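Local coordinates for protein subtilase cytotoxin subunit A (Escherichia coli, PDB 2IY9) that cleaves the host endoplasmic reticulum chaperone BiP as the serine protease subunit of an AB5 toxin, setting off ER stress and eventual cell death, at residues R299-S304 / R319-E324; P230-G235 / D313-G318; R128-I133 / I147-G152. All blocks are in the same frame, centred on the assembly; numbering follows the deposited sequence.

Interaction 1: R299-S304 / R319-E324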
ATOM      1  N   ARG A 299      14.048  -4.733  -0.072  1.00 23.64           N
ATOM      2  CA  ARG A 299      15.062  -5.148   0.899  1.00 25.07           C
ATOM      3  C   ARG A 299      15.301  -4.096   1.992  1.00 24.29           C
ATOM      4  O   ARG A 299      15.296  -4.420   3.173  1.00 23.70           O
ATOM      5  CB  ARG A 299      16.387  -5.485   0.183  1.00 24.93           C
ATOM      6  CG  ARG A 299      17.493  -5.986   1.107  1.00 26.76           C
ATOM      7  CD  ARG A 299      18.792  -6.280   0.341  1.00 27.98           C
ATOM      8  NE  ARG A 299      19.359  -5.074  -0.273  1.00 34.58           N
ATOM      9  CZ  ARG A 299      19.436  -4.844  -1.588  1.00 37.41           C
ATOM     10  NH1 ARG A 299      18.994  -5.735  -2.469  1.00 38.66           N
ATOM     11  NH2 ARG A 299      19.973  -3.713  -2.028  1.00 39.30           N
ATOM     12  N   THR A 300      15.513  -2.838   1.606  1.00 23.94           N
ATOM     13  CA  THR A 300      15.758  -1.806   2.609  1.00 23.69           C
ATOM     14  C   THR A 300      14.555  -1.657   3.545  1.00 23.28           C
ATOM     15  O   THR A 300      14.727  -1.559   4.755  1.00 23.29           O
ATOM     16  CB  THR A 300      16.174  -0.463   1.986  1.00 23.91           C
ATOM     17  OG1 THR A 300      17.378  -0.650   1.230  1.00 24.60           O
ATOM     18  CG2 THR A 300      16.430   0.588   3.076  1.00 24.62           C
ATOM     19  N   LEU A 301      13.342  -1.673   2.999  1.00 22.88           N
ATOM     20  CA  LEU A 301      12.138  -1.613   3.840  1.00 22.89           C
ATOM     21  C   LEU A 301      12.093  -2.749   4.863  1.00 23.28           C
ATOM     22  O   LEU A 301      11.890  -2.514   6.058  1.00 23.27           O
ATOM     23  CB  LEU A 301      10.865  -1.650   2.994  1.00 22.88           C
ATOM     24  CG  LEU A 301       9.570  -1.442   3.804  1.00 23.11           C
ATOM     25  CD1 LEU A 301       9.406   0.032   4.204  1.00 23.73           C
ATOM     26  CD2 LEU A 301       8.368  -1.917   3.005  1.00 21.63           C
ATOM     27  N   LEU A 302      12.299  -3.973   4.383  1.00 23.29           N
ATOM     28  CA  LEU A 302      12.211  -5.155   5.229  1.00 24.35           C
ATOM     29  C   LEU A 302      13.352  -5.270   6.217  1.00 24.85           C
ATOM     30  O   LEU A 302      13.110  -5.589   7.383  1.00 24.94           O
ATOM     31  CB  LEU A 302      12.109  -6.427   4.385  1.00 23.98           C
ATOM     32  CG  LEU A 302      10.918  -6.439   3.418  1.00 23.87           C
ATOM     33  CD1 LEU A 302      10.842  -7.807   2.757  1.00 24.12           C
ATOM     34  CD2 LEU A 302       9.594  -6.077   4.115  1.00 25.30           C
ATOM     35  N   GLU A 303      14.582  -5.026   5.756  1.00 25.27           N
ATOM     36  CA  GLU A 303      15.747  -5.074   6.646  1.00 27.26           C
ATOM     37  C   GLU A 303      15.667  -4.042   7.756  1.00 26.77           C
ATOM     38  O   GLU A 303      16.055  -4.318   8.891  1.00 26.67           O
ATOM     39  CB  GLU A 303      17.059  -4.888   5.870  1.00 27.16           C
ATOM     40  CG  GLU A 303      17.652  -6.199   5.373  1.00 29.64           C
ATOM     41  CD  GLU A 303      18.878  -6.005   4.497  1.00 29.90           C
ATOM     42  OE1 GLU A 303      19.222  -6.951   3.758  1.00 35.76           O
ATOM     43  OE2 GLU A 303      19.485  -4.912   4.533  1.00 35.01           O
ATOM     44  N   SER A 304      15.171  -2.855   7.417  1.00 26.65           N
ATOM     45  CA  SER A 304      15.080  -1.758   8.371  1.00 27.08           C
ATOM     46  C   SER A 304      13.916  -1.907   9.357  1.00 26.70           C
ATOM     47  O   SER A 304      13.878  -1.217  10.380  1.00 26.36           O
ATOM     48  CB  SER A 304      14.961  -0.431   7.621  1.00 27.10           C
ATOM     49  OG  SER A 304      13.646  -0.298   7.115  1.00 30.17           O
ATOM     50  N   ARG A 319       8.191  -8.560  11.433  1.00 24.34           N
ATOM     51  CA  ARG A 319       8.532  -7.225  10.944  1.00 23.90           C
ATOM     52  C   ARG A 319       7.480  -6.148  11.181  1.00 23.94           C
ATOM     53  O   ARG A 319       6.297  -6.303  10.812  1.00 23.69           O
ATOM     54  CB  ARG A 319       8.866  -7.250   9.451  1.00 24.12           C
ATOM     55  CG  ARG A 319      10.067  -8.072   9.083  1.00 24.36           C
ATOM     56  CD  ARG A 319      10.479  -7.780   7.667  1.00 24.69           C
ATOM     57  NE  ARG A 319      11.347  -8.816   7.131  1.00 24.56           N
ATOM     58  CZ  ARG A 319      10.943  -9.806   6.343  1.00 27.41           C
ATOM     59  NH1 ARG A 319       9.663  -9.912   5.993  1.00 26.34           N
ATOM     60  NH2 ARG A 319      11.824 -10.697   5.906  1.00 27.70           N
ATOM     61  N   VAL A 320       7.939  -5.039  11.759  1.00 23.56           N
ATOM     62  CA  VAL A 320       7.102  -3.866  11.986  1.00 23.16           C
ATOM     63  C   VAL A 320       7.749  -2.648  11.333  1.00 23.10           C
ATOM     64  O   VAL A 320       8.953  -2.386  11.509  1.00 23.54           O
ATOM     65  CB  VAL A 320       6.844  -3.632  13.498  1.00 23.20           C
ATOM     66  CG1 VAL A 320       6.168  -2.274  13.746  1.00 24.49           C
ATOM     67  CG2 VAL A 320       5.989  -4.762  14.073  1.00 24.13           C
ATOM     68  N   LEU A 321       6.939  -1.916  10.573  1.00 22.47           N
ATOM     69  CA  LEU A 321       7.370  -0.732   9.846  1.00 22.98           C
ATOM     70  C   LEU A 321       8.121   0.260  10.730  1.00 23.34           C
ATOM     71  O   LEU A 321       7.601   0.714  11.755  1.00 23.03           O
ATOM     72  CB  LEU A 321       6.153  -0.046   9.214  1.00 22.77           C
ATOM     73  CG  LEU A 321       6.435   1.244   8.440  1.00 21.91           C
ATOM     74  CD1 LEU A 321       7.306   0.955   7.221  1.00 22.07           C
ATOM     75  CD2 LEU A 321       5.140   1.977   8.056  1.00 22.15           C
ATOM     76  N   ASN A 322       9.351   0.572  10.324  1.00 24.29           N
ATOM     77  CA  ASN A 322      10.141   1.630  10.945  1.00 25.10           C
ATOM     78  C   ASN A 322      10.567   2.582   9.838  1.00 25.15           C
ATOM     79  O   ASN A 322      11.494   2.278   9.080  1.00 25.52           O
ATOM     80  CB  ASN A 322      11.378   1.061  11.654  1.00 25.15           C
ATOM     81  CG  ASN A 322      12.196   2.133  12.370  1.00 26.99           C
ATOM     82  OD1 ASN A 322      12.097   3.328  12.064  1.00 26.59           O
ATOM     83  ND2 ASN A 322      13.009   1.700  13.337  1.00 26.74           N
ATOM     84  N   ALA A 323       9.862   3.705   9.738  1.00 25.44           N
ATOM     85  CA  ALA A 323      10.074   4.689   8.671  1.00 26.04           C
ATOM     86  C   ALA A 323      11.388   5.425   8.833  1.00 26.43           C
ATOM     87  O   ALA A 323      12.053   5.720   7.838  1.00 26.30           O
ATOM     88  CB  ALA A 323       8.926   5.674   8.608  1.00 25.51           C
ATOM     89  N   GLU A 324      11.755   5.725  10.082  1.00 27.41           N
ATOM     90  CA  GLU A 324      13.002   6.428  10.369  1.00 28.57           C
ATOM     91  C   GLU A 324      14.181   5.651   9.798  1.00 28.22           C
ATOM     92  O   GLU A 324      14.997   6.204   9.060  1.00 28.26           O
ATOM     93  CB  GLU A 324      13.181   6.679  11.877  1.00 28.73           C
ATOM     94  CG  GLU A 324      14.586   7.191  12.248  1.00 30.70           C
ATOM     95  CD  GLU A 324      14.774   7.355  13.743  1.00 31.60           C
ATOM     96  OE1 GLU A 324      15.329   6.431  14.383  1.00 36.60           O
ATOM     97  OE2 GLU A 324      14.358   8.402  14.283  1.00 36.40           O
TER
HETATM   98  O   HOH W   1      10.777  -0.445   7.853  1.00 26.16           O

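Interaction 2: P230-G235 / D313-G318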
ATOM      1  N   PRO A 230       4.056  -3.715  19.588  1.00 28.33           N
ATOM      2  CA  PRO A 230       2.821  -3.766  18.804  1.00 27.50           C
ATOM      3  C   PRO A 230       2.187  -5.135  18.802  1.00 27.39           C
ATOM      4  O   PRO A 230       2.875  -6.151  18.975  1.00 27.04           O
ATOM      5  CB  PRO A 230       3.287  -3.416  17.377  1.00 27.41           C
ATOM      6  CG  PRO A 230       4.612  -2.786  17.542  1.00 27.92           C
ATOM      7  CD  PRO A 230       5.225  -3.468  18.731  1.00 27.88           C
ATOM      8  N   VAL A 231       0.871  -5.139  18.642  1.00 27.53           N
ATOM      9  CA  VAL A 231       0.099  -6.336  18.376  1.00 27.58           C
ATOM     10  C   VAL A 231      -0.736  -6.053  17.125  1.00 27.53           C
ATOM     11  O   VAL A 231      -1.003  -4.884  16.803  1.00 26.52           O
ATOM     12  CB  VAL A 231      -0.827  -6.692  19.556  1.00 28.00           C
ATOM     13  CG1 VAL A 231      -0.012  -7.133  20.772  1.00 29.46           C
ATOM     14  CG2 VAL A 231      -1.722  -5.516  19.909  1.00 28.37           C
ATOM     15  N   LEU A 232      -1.128  -7.109  16.419  1.00 27.02           N
ATOM     16  CA  LEU A 232      -2.006  -6.948  15.257  1.00 27.91           C
ATOM     17  C   LEU A 232      -3.384  -6.477  15.696  1.00 27.53           C
ATOM     18  O   LEU A 232      -3.880  -6.907  16.742  1.00 27.58           O
ATOM     19  CB  LEU A 232      -2.107  -8.237  14.430  1.00 27.97           C
ATOM     20  CG  LEU A 232      -1.233  -8.260  13.160  1.00 28.82           C
ATOM     21  CD1 LEU A 232       0.262  -8.332  13.464  1.00 30.23           C
ATOM     22  CD2 LEU A 232      -1.637  -9.392  12.208  1.00 28.91           C
ATOM     23  N   HIS A 233      -3.971  -5.569  14.916  1.00 27.15           N
ATOM     24  CA  HIS A 233      -5.353  -5.150  15.101  1.00 27.64           C
ATOM     25  C   HIS A 233      -6.262  -6.360  14.952  1.00 28.27           C
ATOM     26  O   HIS A 233      -6.165  -7.106  13.980  1.00 28.13           O
ATOM     27  CB  HIS A 233      -5.729  -4.032  14.109  1.00 27.19           C
ATOM     28  CG  HIS A 233      -7.197  -3.723  14.066  1.00 26.30           C
ATOM     29  ND1 HIS A 233      -7.867  -3.119  15.110  1.00 26.03           N
ATOM     30  CD2 HIS A 233      -8.121  -3.932  13.098  1.00 25.50           C
ATOM     31  CE1 HIS A 233      -9.143  -2.983  14.792  1.00 24.89           C
ATOM     32  NE2 HIS A 233      -9.327  -3.473  13.577  1.00 24.50           N
ATOM     33  N   GLY A 234      -7.131  -6.561  15.940  1.00 29.24           N
ATOM     34  CA  GLY A 234      -7.979  -7.749  15.989  1.00 29.61           C
ATOM     35  C   GLY A 234      -9.422  -7.410  15.680  1.00 30.53           C
ATOM     36  O   GLY A 234      -9.769  -6.238  15.534  1.00 30.42           O
ATOM     37  N   GLY A 235     -10.259  -8.442  15.582  1.00 31.13           N
ATOM     38  CA  GLY A 235     -11.681  -8.270  15.267  1.00 31.59           C
ATOM     39  C   GLY A 235     -12.135  -9.126  14.104  1.00 32.04           C
ATOM     40  O   GLY A 235     -11.352  -9.427  13.195  1.00 32.07           O
ATOM     41  N   ASP A 313       4.677 -15.572  14.433  1.00 27.58           N
ATOM     42  CA  ASP A 313       3.571 -16.396  13.904  1.00 27.60           C
ATOM     43  C   ASP A 313       2.642 -15.632  12.957  1.00 27.28           C
ATOM     44  O   ASP A 313       2.005 -16.239  12.104  1.00 26.81           O
ATOM     45  CB  ASP A 313       2.720 -17.040  15.008  1.00 27.64           C
ATOM     46  CG  ASP A 313       1.665 -17.994  14.442  1.00 29.18           C
ATOM     47  OD1 ASP A 313       2.053 -19.016  13.835  1.00 30.14           O
ATOM     48  OD2 ASP A 313       0.453 -17.710  14.568  1.00 31.49           O
ATOM     49  N   LYS A 314       2.580 -14.308  13.124  1.00 26.97           N
ATOM     50  CA  LYS A 314       1.621 -13.449  12.437  1.00 27.32           C
ATOM     51  C   LYS A 314       2.229 -12.783  11.193  1.00 26.35           C
ATOM     52  O   LYS A 314       1.521 -12.508  10.223  1.00 25.69           O
ATOM     53  CB  LYS A 314       1.093 -12.368  13.402  1.00 27.32           C
ATOM     54  CG  LYS A 314       0.378 -12.916  14.670  1.00 28.77           C
ATOM     55  CD  LYS A 314      -0.527 -11.872  15.356  1.00 29.67           C
ATOM     56  CE  LYS A 314       0.230 -11.061  16.430  1.00 32.62           C
ATOM     57  NZ  LYS A 314      -0.575 -10.037  17.230  1.00 28.22           N
ATOM     58  N   VAL A 315       3.544 -12.548  11.229  1.00 26.04           N
ATOM     59  CA  VAL A 315       4.250 -11.779  10.202  1.00 26.11           C
ATOM     60  C   VAL A 315       5.627 -12.403   9.996  1.00 26.25           C
ATOM     61  O   VAL A 315       6.318 -12.732  10.970  1.00 25.76           O
ATOM     62  CB  VAL A 315       4.465 -10.299  10.657  1.00 26.09           C
ATOM     63  CG1 VAL A 315       5.257  -9.500   9.606  1.00 26.55           C
ATOM     64  CG2 VAL A 315       3.145  -9.609  10.972  1.00 26.38           C
ATOM     65  N   THR A 316       6.035 -12.552   8.735  1.00 26.28           N
ATOM     66  CA  THR A 316       7.379 -13.039   8.439  1.00 26.67           C
ATOM     67  C   THR A 316       8.398 -12.223   9.214  1.00 26.23           C
ATOM     68  O   THR A 316       8.436 -10.985   9.129  1.00 26.15           O
ATOM     69  CB  THR A 316       7.688 -13.035   6.927  1.00 26.85           C
ATOM     70  OG1 THR A 316       6.787 -13.935   6.280  1.00 26.83           O
ATOM     71  CG2 THR A 316       9.141 -13.494   6.647  1.00 27.81           C
ATOM     72  N   GLU A 317       9.182 -12.941  10.007  1.00 26.43           N
ATOM     73  CA  GLU A 317      10.226 -12.391  10.867  1.00 26.66           C
ATOM     74  C   GLU A 317       9.756 -11.328  11.861  1.00 25.76           C
ATOM     75  O   GLU A 317      10.569 -10.590  12.400  1.00 25.34           O
ATOM     76  CB  GLU A 317      11.408 -11.870  10.042  1.00 27.38           C
ATOM     77  CG  GLU A 317      11.860 -12.833   8.983  1.00 30.44           C
ATOM     78  CD  GLU A 317      13.313 -13.109   9.063  1.00 35.76           C
ATOM     79  OE1 GLU A 317      13.679 -13.994   9.870  1.00 38.13           O
ATOM     80  OE2 GLU A 317      14.082 -12.453   8.319  1.00 37.10           O
ATOM     81  N   GLY A 318       8.453 -11.259  12.106  1.00 25.49           N
ATOM     82  CA  GLY A 318       7.907 -10.316  13.090  1.00 25.21           C
ATOM     83  C   GLY A 318       8.123  -8.854  12.733  1.00 24.97           C
ATOM     84  O   GLY A 318       8.203  -8.002  13.621  1.00 25.45           O
TER

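Interaction 3: R128-I133 / I147-G152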
ATOM      1  N   ARG A 128      -5.844  -5.350 -15.379  1.00 25.63           N
ATOM      2  CA  ARG A 128      -5.787  -4.361 -16.460  1.00 26.03           C
ATOM      3  C   ARG A 128      -5.121  -3.058 -16.006  1.00 25.46           C
ATOM      4  O   ARG A 128      -4.343  -2.455 -16.751  1.00 24.61           O
ATOM      5  CB  ARG A 128      -7.177  -4.068 -17.029  1.00 26.84           C
ATOM      6  CG  ARG A 128      -7.911  -5.284 -17.595  1.00 29.83           C
ATOM      7  CD  ARG A 128      -7.130  -6.020 -18.680  1.00 34.44           C
ATOM      8  NE  ARG A 128      -7.700  -7.359 -18.851  1.00 40.44           N
ATOM      9  CZ  ARG A 128      -7.140  -8.494 -18.441  1.00 41.94           C
ATOM     10  NH1 ARG A 128      -5.946  -8.502 -17.858  1.00 42.76           N
ATOM     11  NH2 ARG A 128      -7.774  -9.638 -18.643  1.00 45.08           N
ATOM     12  N   ALA A 129      -5.432  -2.642 -14.780  1.00 25.42           N
ATOM     13  CA  ALA A 129      -4.845  -1.441 -14.182  1.00 25.13           C
ATOM     14  C   ALA A 129      -3.334  -1.539 -14.138  1.00 25.16           C
ATOM     15  O   ALA A 129      -2.643  -0.586 -14.506  1.00 25.21           O
ATOM     16  CB  ALA A 129      -5.403  -1.216 -12.784  1.00 25.33           C
ATOM     17  N   ILE A 130      -2.833  -2.704 -13.710  1.00 24.54           N
ATOM     18  CA  ILE A 130      -1.401  -2.933 -13.561  1.00 24.43           C
ATOM     19  C   ILE A 130      -0.715  -3.086 -14.925  1.00 24.67           C
ATOM     20  O   ILE A 130       0.335  -2.494 -15.159  1.00 23.75           O
ATOM     21  CB  ILE A 130      -1.094  -4.149 -12.649  1.00 24.46           C
ATOM     22  CG1 ILE A 130      -1.533  -3.872 -11.205  1.00 23.84           C
ATOM     23  CG2 ILE A 130       0.408  -4.452 -12.652  1.00 25.09           C
ATOM     24  CD1 ILE A 130      -1.616  -5.144 -10.333  1.00 24.60           C
ATOM     25  N   GLU A 131      -1.321  -3.865 -15.822  1.00 25.21           N
ATOM     26  CA  GLU A 131      -0.819  -3.990 -17.201  1.00 26.21           C
ATOM     27  C   GLU A 131      -0.644  -2.625 -17.860  1.00 25.78           C
ATOM     28  O   GLU A 131       0.274  -2.427 -18.657  1.00 25.97           O
ATOM     29  CB  GLU A 131      -1.764  -4.828 -18.071  1.00 25.84           C
ATOM     30  CG  GLU A 131      -1.796  -6.318 -17.764  1.00 27.50           C
ATOM     31  CD  GLU A 131      -2.936  -7.036 -18.491  1.00 28.82           C
ATOM     32  OE1 GLU A 131      -3.809  -6.360 -19.082  1.00 31.98           O
ATOM     33  OE2 GLU A 131      -2.966  -8.280 -18.467  1.00 34.16           O
ATOM     34  N   SER A 132      -1.546  -1.701 -17.546  1.00 25.57           N
ATOM     35  CA  SER A 132      -1.504  -0.345 -18.106  1.00 25.91           C
ATOM     36  C   SER A 132      -0.260   0.419 -17.641  1.00 26.18           C
ATOM     37  O   SER A 132       0.407   1.095 -18.443  1.00 26.64           O
ATOM     38  CB  SER A 132      -2.797   0.416 -17.781  1.00 25.45           C
ATOM     39  OG  SER A 132      -2.691   1.776 -18.162  1.00 26.02           O
ATOM     40  N   ILE A 133       0.081   0.285 -16.362  1.00 26.10           N
ATOM     41  CA  ILE A 133       1.348   0.828 -15.860  1.00 25.76           C
ATOM     42  C   ILE A 133       2.536   0.184 -16.574  1.00 26.41           C
ATOM     43  O   ILE A 133       3.450   0.873 -17.056  1.00 26.36           O
ATOM     44  CB  ILE A 133       1.524   0.603 -14.344  1.00 25.32           C
ATOM     45  CG1 ILE A 133       0.376   1.243 -13.561  1.00 25.29           C
ATOM     46  CG2 ILE A 133       2.884   1.181 -13.879  1.00 24.71           C
ATOM     47  CD1 ILE A 133       0.295   0.820 -12.086  1.00 25.38           C
ATOM     48  N   ILE A 147       3.103   1.011  -6.250  1.00 21.03           N
ATOM     49  CA  ILE A 147       1.718   0.739  -6.598  1.00 21.04           C
ATOM     50  C   ILE A 147       0.929   0.278  -5.369  1.00 21.52           C
ATOM     51  O   ILE A 147       1.162  -0.811  -4.837  1.00 21.72           O
ATOM     52  CB  ILE A 147       1.634  -0.346  -7.719  1.00 20.93           C
ATOM     53  CG1 ILE A 147       2.455   0.074  -8.955  1.00 20.92           C
ATOM     54  CG2 ILE A 147       0.182  -0.621  -8.113  1.00 18.89           C
ATOM     55  CD1 ILE A 147       2.756  -1.097  -9.892  1.00 20.72           C
ATOM     56  N   ASN A 148      -0.016   1.111  -4.937  1.00 21.79           N
ATOM     57  CA  ASN A 148      -0.806   0.838  -3.739  1.00 21.93           C
ATOM     58  C   ASN A 148      -2.094   0.108  -4.058  1.00 22.38           C
ATOM     59  O   ASN A 148      -2.953   0.606  -4.808  1.00 21.84           O
ATOM     60  CB  ASN A 148      -1.129   2.138  -3.009  1.00 22.06           C
ATOM     61  CG  ASN A 148      -1.829   1.901  -1.682  1.00 22.43           C
ATOM     62  OD1 ASN A 148      -3.073   1.840  -1.600  1.00 23.80           O
ATOM     63  ND2 ASN A 148      -1.036   1.729  -0.641  1.00 19.30           N
ATOM     64  N   ILE A 149      -2.227  -1.078  -3.472  1.00 22.68           N
ATOM     65  CA  ILE A 149      -3.428  -1.880  -3.630  1.00 23.53           C
ATOM     66  C   ILE A 149      -3.986  -2.202  -2.235  1.00 23.80           C
ATOM     67  O   ILE A 149      -3.715  -3.261  -1.663  1.00 23.10           O
ATOM     68  CB  ILE A 149      -3.153  -3.149  -4.479  1.00 23.61           C
ATOM     69  CG1 ILE A 149      -2.395  -2.746  -5.764  1.00 23.92           C
ATOM     70  CG2 ILE A 149      -4.473  -3.905  -4.767  1.00 23.96           C
ATOM     71  CD1 ILE A 149      -2.394  -3.756  -6.902  1.00 24.17           C
ATOM     72  N   SER A 150      -4.752  -1.254  -1.704  1.00 24.90           N
ATOM     73  CA  SER A 150      -5.402  -1.384  -0.400  1.00 25.85           C
ATOM     74  C   SER A 150      -6.690  -2.208  -0.528  1.00 27.12           C
ATOM     75  O   SER A 150      -7.798  -1.710  -0.296  1.00 28.16           O
ATOM     76  CB  SER A 150      -5.718   0.001   0.174  1.00 25.98           C
ATOM     77  OG  SER A 150      -4.567   0.629   0.696  1.00 24.92           O
ATOM     78  N   GLY A 151      -6.530  -3.468  -0.914  1.00 27.89           N
ATOM     79  CA  GLY A 151      -7.650  -4.367  -1.153  1.00 29.09           C
ATOM     80  C   GLY A 151      -7.211  -5.381  -2.181  1.00 29.62           C
ATOM     81  O   GLY A 151      -6.061  -5.831  -2.168  1.00 29.69           O
ATOM     82  N   GLY A 152      -8.115  -5.713  -3.095  1.00 30.14           N
ATOM     83  CA  GLY A 152      -7.797  -6.651  -4.152  1.00 31.21           C
ATOM     84  C   GLY A 152      -8.933  -7.597  -4.466  1.00 31.90           C
ATOM     85  O   GLY A 152     -10.089  -7.335  -4.124  1.00 31.60           O
TER

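Interaction 1: R299-S304 / R319-E324
The C-terminal part of helix 294-304 packs here against the returning strand of the two-stranded hairpin 306-307/319-320 and against the N-cap of helix 323-331, at the C-terminal end of the subtilase fold. Leu-302 and Arg-319 make the broadest meeting. Arg-319 leaves its strand with CG beside the backbone N (chi1 -63°) and runs extended as far as NE, which carries it across the leucine. Leu-302 CB sits over one face of the guanidinium, displaced toward its rim and 3.7 Å from Arg-319 NE, while Leu-302 CD1 lies 4.0 Å from Arg-319 NH1. The carbonyl O of Leu-302 lies 3.4 Å from Arg-319 CD, and it accepts a hydrogen bond from Lys-307 NZ. With its apolar shaft covered in this way, Arg-319 delivers NH1 to the carbonyl O of Asp-248, beside the edge strand 249-252.

Deeper in, Leu-301 and Leu-321 cross obliquely and meet through single methyls, CD1 of Leu-301 to CD1 of Leu-321 at 3.8 Å. Ile-249 touches both leucines, and helix 271-288 adds Val-278 against Leu-301 and Ile-277 and Val-281 against Leu-321.

Polar bridging falls to one water. It donates to Leu-301 O and accepts from Asn-322 N, so the main chains of helix and cap are joined without a direct bond. Asn-322 lies about where the A2 region begins, the part that enters the SubB pore in the holotoxin. Its CG is anti to the backbone N (chi1 -177°); OD1 caps the new helix at Lys-325 N, ND2 binds Asp-306 OD1, and the methylene of Asn-322 meets the 299-304 segment, CB lying 3.6 Å from Ser-304 O.

Interaction 2: P230-G235 / D313-G318
Val-315 O accepts the N-H of Gly-318 at 2.8 Å, closing a type II beta turn right after the two residues, Lys-314 and Val-315, that meet Leu-232. The turn passes through Glu-317 with positive phi and shapes the approach to strand 319-320. Thr-316, inside it, is fixed through OG1, which bonds both Asn-245 N and Val-247 O.

Across the contact, Leu-232 and Lys-314 lie alongside each other, pointing opposite ways. The lysine begins with CG anti to its carbonyl carbon, then bends at chi3 (-91°), and this kink lays CD and CE along the leucine: Lys-314 CE is 4.0 Å from Leu-232 CD1. The ammonium ends against main chain, with Lys-314 NZ 3.1 Å from Leu-232 N; as both are donors, this is proximity without a hydrogen bond. The same NZ also lies 3.9 Å from Val-231 CA. The carbons of the lysine pack on Leu-232. Leu-232 CD1 also meets the buried Val-315, whose CG2 is 4.0 Å away.

Both segments are loops with other ties. Asp-313 forms a salt bridge with Arg-189, and Asp-313 and Lys-314 have backbone bonds with Asn-244 and Gly-243. Residues 230-235 run beside the end of strand 215-221: Val-231 and His-233 bond by their backbones to Ala-222 and Ala-220, while Leu-232 rests on Ala-219 and Leu-221 of that strand. The contact thus joins the loop between strands 306-307 and 319-320 to the segment lying along the end of strand 215-221 in the parallel sheet.

Interaction 3: R128-I133 / I147-G152
Four buried isoleucines meet methyl to methyl where helix 125-134 packs on strand 147-149, inside the beta-alpha-beta crossover that links strand 111-116 to strand 147-149 in the parallel sheet of the subtilase fold. Ile-133 and Ile-147 reach toward each other tip to tip: Ile-133 CD1 stands 3.8 Å from Ile-147 CD1 and nearly as close to Ile-147 CG1. One helical turn earlier, Ile-130 CD1 meets Ile-149 CD1 at 3.8 Å, the two side chains crossing at about a right angle. The CB of Ile-130 does not point at the strand; its extended outer arm (chi2 164°) brings the delta methyl in to Ile-149.

The next shell comes from both flanking strands. Ile-177 of strand 176-180 touches Ile-130, Ile-147 and Ile-149, and Val-51 and Ser-49 of strand 47-52, the strand crossed over, touch Ile-147 and Ile-133. Trp-162 and Leu-165 of helix 160-172 press on Ile-130. Away from the sheet, the helix carries a salt bridge between Arg-128 NH1 and Glu-131 OE2 at 3.0 Å.

The strand's other side faces the helix bearing the assigned catalytic serine, Ser-272: Asn-148 ND2 binds Ser-279 OG, and Ser-150 OG binds Ser-272 O. Ile-149 itself lies about 7 Å, side chain to side chain, from Asp-52 of the charge relay. Beyond it, Ser-150, Gly-151 and Gly-152 probably correspond to the Ser-Leu-Gly segment that lines the substrate cleft in subtilisins. Ser-150 centres an inverse gamma turn, marked by a weak bond of 2.9 Å from Gly-151 N to Ile-149 O, and its own carbonyl O accepts His-89 NE2.

Interaction 3 comes first along the chain; interactions 1 and 2 follow with their segments alternating, in the order 230-235, 299-304, 313-318, 319-324. The last two segments are consecutive, so the hairpin loop of interaction 2 runs directly into the strand of interaction 1. Their centres are about 15 Å apart, and they touch where Val-320 CG1 meets Pro-230 CG at 4.1 Å. Interaction 3 lies across the chain's centre, about 23 and 25 Å from them between centres, on a middle strand beside the charge relay. Helix 271-288 touches interactions 1 and 3, spanning from the catalytic serine toward the A2 region, which it joins through the Cys-288 to Cys-331 disulfide.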